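Local coordinates for putative NADH-flavin reductase (Lactobacillus casei ATCC 334, PDB 3H2S), which binds NADPH in a Rossmann-type domain and is probably an oxidoreductase of the NADH-flavin reductase kind, at residues Arg11-His25 and Thr189-Glu201. Numbering follows the deposited sequence.
With NDP (NADPH dihydro-nicotinamide-adenine-dinucleotide phosphate), chain C.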
# COMPACT_ATOMS: atom_id res chain seq x y z
N ARG A 11 -6.70 12.17 19.73
CA ARG A 11 -7.88 11.95 20.57
C ARG A 11 -8.06 10.46 20.86
O ARG A 11 -8.11 10.06 22.02
CB ARG A 11 -9.13 12.53 19.90
CG ARG A 11 -9.00 14.05 19.57
CD ARG A 11 -10.08 14.53 18.61
NE ARG A 11 -11.40 14.35 19.17
CZ ARG A 11 -12.28 13.44 18.75
NH1 ARG A 11 -11.99 12.63 17.75
NH2 ARG A 11 -13.47 13.37 19.33
N ALA A 12 -8.14 9.65 19.80
CA ALA A 12 -8.23 8.18 19.95
C ALA A 12 -6.95 7.63 20.59
O ALA A 12 -7.01 6.85 21.55
CB ALA A 12 -8.48 7.51 18.61
N GLY A 13 -5.81 8.10 20.11
CA GLY A 13 -4.51 7.60 20.57
C GLY A 13 -4.24 7.77 22.06
O GLY A 13 -3.78 6.84 22.72
N SER A 14 -4.56 8.94 22.59
CA SER A 14 -4.28 9.21 23.99
C SER A 14 -5.19 8.37 24.89
O SER A 14 -4.77 7.91 25.95
CB SER A 14 -4.44 10.70 24.30
OG SER A 14 -5.77 11.11 24.07
N ALA A 15 -6.40 8.09 24.41
CA ALA A 15 -7.34 7.24 25.13
C ALA A 15 -6.84 5.80 25.13
O ALA A 15 -6.96 5.09 26.14
CB ALA A 15 -8.71 7.33 24.48
N ILE A 16 -6.30 5.37 23.99
CA ILE A 16 -5.71 4.03 23.86
C ILE A 16 -4.50 3.86 24.78
O ILE A 16 -4.35 2.83 25.45
CB ILE A 16 -5.28 3.75 22.41
CG1 ILE A 16 -6.53 3.69 21.50
CG2 ILE A 16 -4.46 2.47 22.33
CD1 ILE A 16 -6.26 4.05 20.03
N VAL A 17 -3.65 4.89 24.85
CA VAL A 17 -2.49 4.84 25.75
C VAL A 17 -2.93 4.67 27.20
O VAL A 17 -2.44 3.78 27.90
CB VAL A 17 -1.59 6.09 25.60
CG1 VAL A 17 -0.54 6.13 26.74
CG2 VAL A 17 -0.89 6.08 24.25
N ALA A 18 -3.96 5.41 27.59
CA ALA A 18 -4.47 5.35 28.96
C ALA A 18 -5.07 3.98 29.28
O ALA A 18 -4.78 3.39 30.33
CB ALA A 18 -5.51 6.45 29.20
N GLU A 19 -5.86 3.45 28.36
CA GLU A 19 -6.50 2.15 28.57
C GLU A 19 -5.44 1.06 28.61
O GLU A 19 -5.54 0.12 29.40
CB GLU A 19 -7.53 1.86 27.47
CG GLU A 19 -8.26 0.51 27.65
CD GLU A 19 -9.10 0.47 28.93
OE1 GLU A 19 -9.41 1.55 29.48
OE2 GLU A 19 -9.44 -0.65 29.40
N ALA A 20 -4.44 1.16 27.73
CA ALA A 20 -3.32 0.23 27.74
C ALA A 20 -2.60 0.21 29.08
O ALA A 20 -2.26 -0.87 29.58
CB ALA A 20 -2.34 0.56 26.62
N ARG A 21 -2.34 1.39 29.64
CA ARG A 21 -1.65 1.49 30.92
C ARG A 21 -2.53 0.97 32.04
O ARG A 21 -2.02 0.33 32.99
CB ARG A 21 -1.24 2.94 31.22
CG ARG A 21 -0.11 3.42 30.32
CD ARG A 21 0.13 4.91 30.52
NE ARG A 21 1.07 5.16 31.61
CZ ARG A 21 0.93 6.12 32.51
NH1 ARG A 21 -0.12 6.93 32.46
NH2 ARG A 21 1.86 6.29 33.44
N ARG A 22 -3.83 1.26 31.97
CA ARG A 22 -4.76 0.74 32.98
C ARG A 22 -4.68 -0.78 33.01
O ARG A 22 -4.72 -1.41 34.08
CB ARG A 22 -6.19 1.19 32.69
CG ARG A 22 -7.19 0.76 33.77
CD ARG A 22 -8.57 1.39 33.55
NE ARG A 22 -9.38 0.64 32.59
CZ ARG A 22 -9.82 -0.60 32.78
NH1 ARG A 22 -9.43 -1.31 33.83
NH2 ARG A 22 -10.56 -1.19 31.84
N ARG A 23 -4.50 -1.37 31.83
CA ARG A 23 -4.53 -2.82 31.67
C ARG A 23 -3.14 -3.45 31.81
O ARG A 23 -2.95 -4.61 31.44
CB ARG A 23 -5.14 -3.18 30.31
CG ARG A 23 -6.62 -2.92 30.24
CD ARG A 23 -7.22 -3.56 28.99
NE ARG A 23 -8.57 -3.06 28.78
CZ ARG A 23 -9.47 -3.65 28.00
NH1 ARG A 23 -9.25 -4.87 27.51
NH2 ARG A 23 -10.65 -3.07 27.82
N GLY A 24 -2.16 -2.66 32.25
CA GLY A 24 -0.86 -3.20 32.63
C GLY A 24 0.08 -3.50 31.47
O GLY A 24 0.99 -4.32 31.60
N HIS A 25 -0.13 -2.85 30.34
CA HIS A 25 0.74 -3.04 29.18
C HIS A 25 1.81 -1.96 29.09
O HIS A 25 1.62 -0.83 29.56
CB HIS A 25 -0.09 -3.11 27.90
CG HIS A 25 -1.00 -4.29 27.85
ND1 HIS A 25 -2.36 -4.18 28.09
CD2 HIS A 25 -0.73 -5.62 27.83
CE1 HIS A 25 -2.90 -5.39 28.10
NE2 HIS A 25 -1.92 -6.28 27.99
N THR A 189 -14.11 8.19 22.41
CA THR A 189 -12.71 7.79 22.40
C THR A 189 -12.42 6.75 23.49
O THR A 189 -11.64 5.82 23.27
CB THR A 189 -11.77 9.01 22.56
OG1 THR A 189 -12.17 9.78 23.69
CG2 THR A 189 -11.85 9.90 21.33
N GLY A 190 -13.06 6.88 24.65
CA GLY A 190 -12.87 5.91 25.73
C GLY A 190 -13.36 4.52 25.37
O GLY A 190 -12.66 3.53 25.60
N ASN A 191 -14.52 4.45 24.74
CA ASN A 191 -15.11 3.16 24.36
C ASN A 191 -14.43 2.48 23.17
O ASN A 191 -14.19 1.26 23.19
CB ASN A 191 -16.61 3.32 24.09
CG ASN A 191 -17.42 3.23 25.36
OD1 ASN A 191 -17.01 2.57 26.31
ND2 ASN A 191 -18.50 4.02 25.44
N MSE A 192 -13.96 3.30 22.23
CA MSE A 192 -13.07 2.81 21.19
C MSE A 192 -11.81 2.20 21.81
O MSE A 192 -11.36 1.13 21.38
CB MSE A 192 -12.70 3.93 20.20
CG MSE A 192 -11.66 3.51 19.17
SE MSE A 192 -12.29 2.07 17.98
CE MSE A 192 -13.53 3.11 16.90
N ALA A 193 -11.26 2.86 22.82
CA ALA A 193 -10.09 2.32 23.51
C ALA A 193 -10.39 0.95 24.14
O ALA A 193 -9.57 0.04 24.06
CB ALA A 193 -9.57 3.30 24.58
N LEU A 194 -11.54 0.82 24.80
CA LEU A 194 -11.98 -0.47 25.34
C LEU A 194 -11.98 -1.53 24.26
O LEU A 194 -11.49 -2.64 24.47
CB LEU A 194 -13.40 -0.38 25.94
CG LEU A 194 -13.65 0.37 27.25
CD1 LEU A 194 -15.07 0.09 27.75
CD2 LEU A 194 -12.61 0.01 28.30
N ALA A 195 -12.61 -1.22 23.13
CA ALA A 195 -12.75 -2.17 22.02
C ALA A 195 -11.40 -2.59 21.45
O ALA A 195 -11.19 -3.74 21.11
CB ALA A 195 -13.65 -1.56 20.91
N ILE A 196 -10.50 -1.63 21.27
CA ILE A 196 -9.17 -1.91 20.80
C ILE A 196 -8.37 -2.82 21.73
O ILE A 196 -7.83 -3.83 21.30
CB ILE A 196 -8.41 -0.60 20.51
CG1 ILE A 196 -9.05 0.09 19.29
CG2 ILE A 196 -6.92 -0.90 20.27
CD1 ILE A 196 -8.50 1.48 18.99
N LEU A 197 -8.36 -2.49 23.03
CA LEU A 197 -7.64 -3.27 24.00
C LEU A 197 -8.29 -4.63 24.19
O LEU A 197 -7.59 -5.61 24.40
CB LEU A 197 -7.51 -2.54 25.34
CG LEU A 197 -6.21 -1.75 25.51
CD1 LEU A 197 -4.99 -2.65 25.41
CD2 LEU A 197 -6.13 -0.61 24.51
N ASP A 198 -9.61 -4.70 24.04
CA ASP A 198 -10.30 -5.99 24.09
C ASP A 198 -9.77 -6.91 23.00
O ASP A 198 -9.55 -8.09 23.23
CB ASP A 198 -11.81 -5.81 23.94
CG ASP A 198 -12.49 -5.44 25.25
OD1 ASP A 198 -11.79 -5.40 26.29
OD2 ASP A 198 -13.71 -5.20 25.24
N GLN A 199 -9.65 -6.37 21.78
CA GLN A 199 -9.13 -7.17 20.66
C GLN A 199 -7.68 -7.56 20.87
O GLN A 199 -7.28 -8.66 20.53
CB GLN A 199 -9.30 -6.40 19.34
CG GLN A 199 -10.72 -6.36 18.83
CD GLN A 199 -11.25 -7.73 18.46
OE1 GLN A 199 -10.51 -8.60 18.01
NE2 GLN A 199 -12.52 -7.96 18.74
N LEU A 200 -6.86 -6.63 21.36
CA LEU A 200 -5.45 -6.93 21.62
C LEU A 200 -5.31 -8.09 22.63
O LEU A 200 -4.45 -8.97 22.47
CB LEU A 200 -4.74 -5.69 22.14
CG LEU A 200 -3.79 -4.93 21.21
CD1 LEU A 200 -4.04 -5.22 19.75
CD2 LEU A 200 -3.74 -3.45 21.51
N GLU A 201 -6.14 -8.08 23.67
CA GLU A 201 -6.04 -9.08 24.73
C GLU A 201 -6.70 -10.38 24.33
O GLU A 201 -6.22 -11.45 24.68
CB GLU A 201 -6.61 -8.56 26.06
CG GLU A 201 -5.75 -7.47 26.69
CD GLU A 201 -6.23 -7.05 28.07
OE1 GLU A 201 -7.47 -7.07 28.31
OE2 GLU A 201 -5.37 -6.77 28.94
PA NDP C . -6.44 13.16 15.86
O1A NDP C . -6.76 14.27 14.82
O2A NDP C . -6.73 13.43 17.29
O5B NDP C . -4.78 13.13 15.53
C5B NDP C . -4.38 11.76 15.27
C4B NDP C . -2.81 11.62 15.38
O4B NDP C . -2.26 11.83 14.10
C3B NDP C . -2.16 12.71 16.29
O3B NDP C . -1.40 12.03 17.23
C2B NDP C . -1.25 13.51 15.27
O2B NDP C . -0.09 14.06 15.76
C1B NDP C . -0.97 12.35 14.25
N9A NDP C . -0.57 12.89 12.95
C8A NDP C . -1.42 13.64 12.09
N7A NDP C . -0.83 13.99 10.95
C5A NDP C . 0.45 13.43 11.03
C6A NDP C . 1.51 13.45 10.11
N6A NDP C . 1.35 14.14 8.94
N1A NDP C . 2.76 13.04 10.53
C2A NDP C . 2.81 12.35 11.71
N3A NDP C . 1.81 12.09 12.60
C4A NDP C . 0.64 12.73 12.26
O3 NDP C . -7.43 12.06 15.31
PN NDP C . -8.64 11.11 15.85
O1N NDP C . -8.20 10.46 17.17
O2N NDP C . -9.78 12.07 16.02
O5D NDP C . -8.95 9.90 14.80
C5D NDP C . -8.32 8.62 14.92
C4D NDP C . -8.89 7.73 13.80
O4D NDP C . -10.30 7.84 13.90
C3D NDP C . -8.51 8.08 12.33
O3D NDP C . -8.41 6.92 11.58
C2D NDP C . -9.72 8.99 11.91
O2D NDP C . -9.95 8.93 10.53
C1D NDP C . -10.85 8.19 12.65
N1N NDP C . -12.10 8.95 12.70
C2N NDP C . -13.21 8.41 11.92
C3N NDP C . -14.41 9.34 11.80
C7N NDP C . -15.66 8.54 11.46
O7N NDP C . -15.59 7.63 10.65
N7N NDP C . -16.88 8.97 11.95
C4N NDP C . -14.64 10.41 12.85
C5N NDP C . -13.38 11.06 13.36
C6N NDP C . -12.10 10.26 13.34
P2B NDP C . -0.12 15.45 16.60
O1X NDP C . -0.79 15.18 18.00
O2X NDP C . 1.37 15.78 16.96
O3X NDP C . -0.83 16.54 15.87
O HOH W 1 -9.88 5.57 21.22
O HOH W 2 -10.97 3.46 27.85
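Helices 11-22 and 189-201 cross at -54° with their axes 8.3 Å apart, and come closest at Ile16 and Ala193, whose CA atoms are 4.7 Å apart. Small residues permit this approach: Ala193 CB sits 3.5 Å from Ala15 O, and Ala15 CB rests against Thr189 O. Deeper, Ile16 CD1 meets Ile196 CD1 at 3.6 Å, the two chains crossing nearly at right angles above Val67 and Ile103 of the sheet. Leu197 lies antiparallel to Glu19 and Arg23, its CB centred over one guanidinium face. With CG anti to the carbonyl carbon (chi1 -71°) and the chain extended to NE, Arg23 reaches across to helix 189-201. Arg23 NH1 and NH2 both grip Asp198 OD1, at 2.9 and 3.0 Å, nearly within the guanidinium plane, while Tyr170 OH bonds Asp198 OD2; NH1 also reaches Glu201 OE1, which it meets from above the carboxylate plane. Arg23 NE holds the anti lone pair of Glu19 OE2 at 2.6 Å. Replacing Arg23 by an alanine is likely to leave Asp198 and Glu201 without their shared cation and uncover Leu197. A Schellman motif with Gly24 as C-prime residue ends the first helix. At its opposite end, Arg11 N and Ala12 N hydrogen-bond the NADPH pyrophosphate, as at the start of the first helix of a Rossmann fold; that helix here packs beside helix 189-201 on one sheet face.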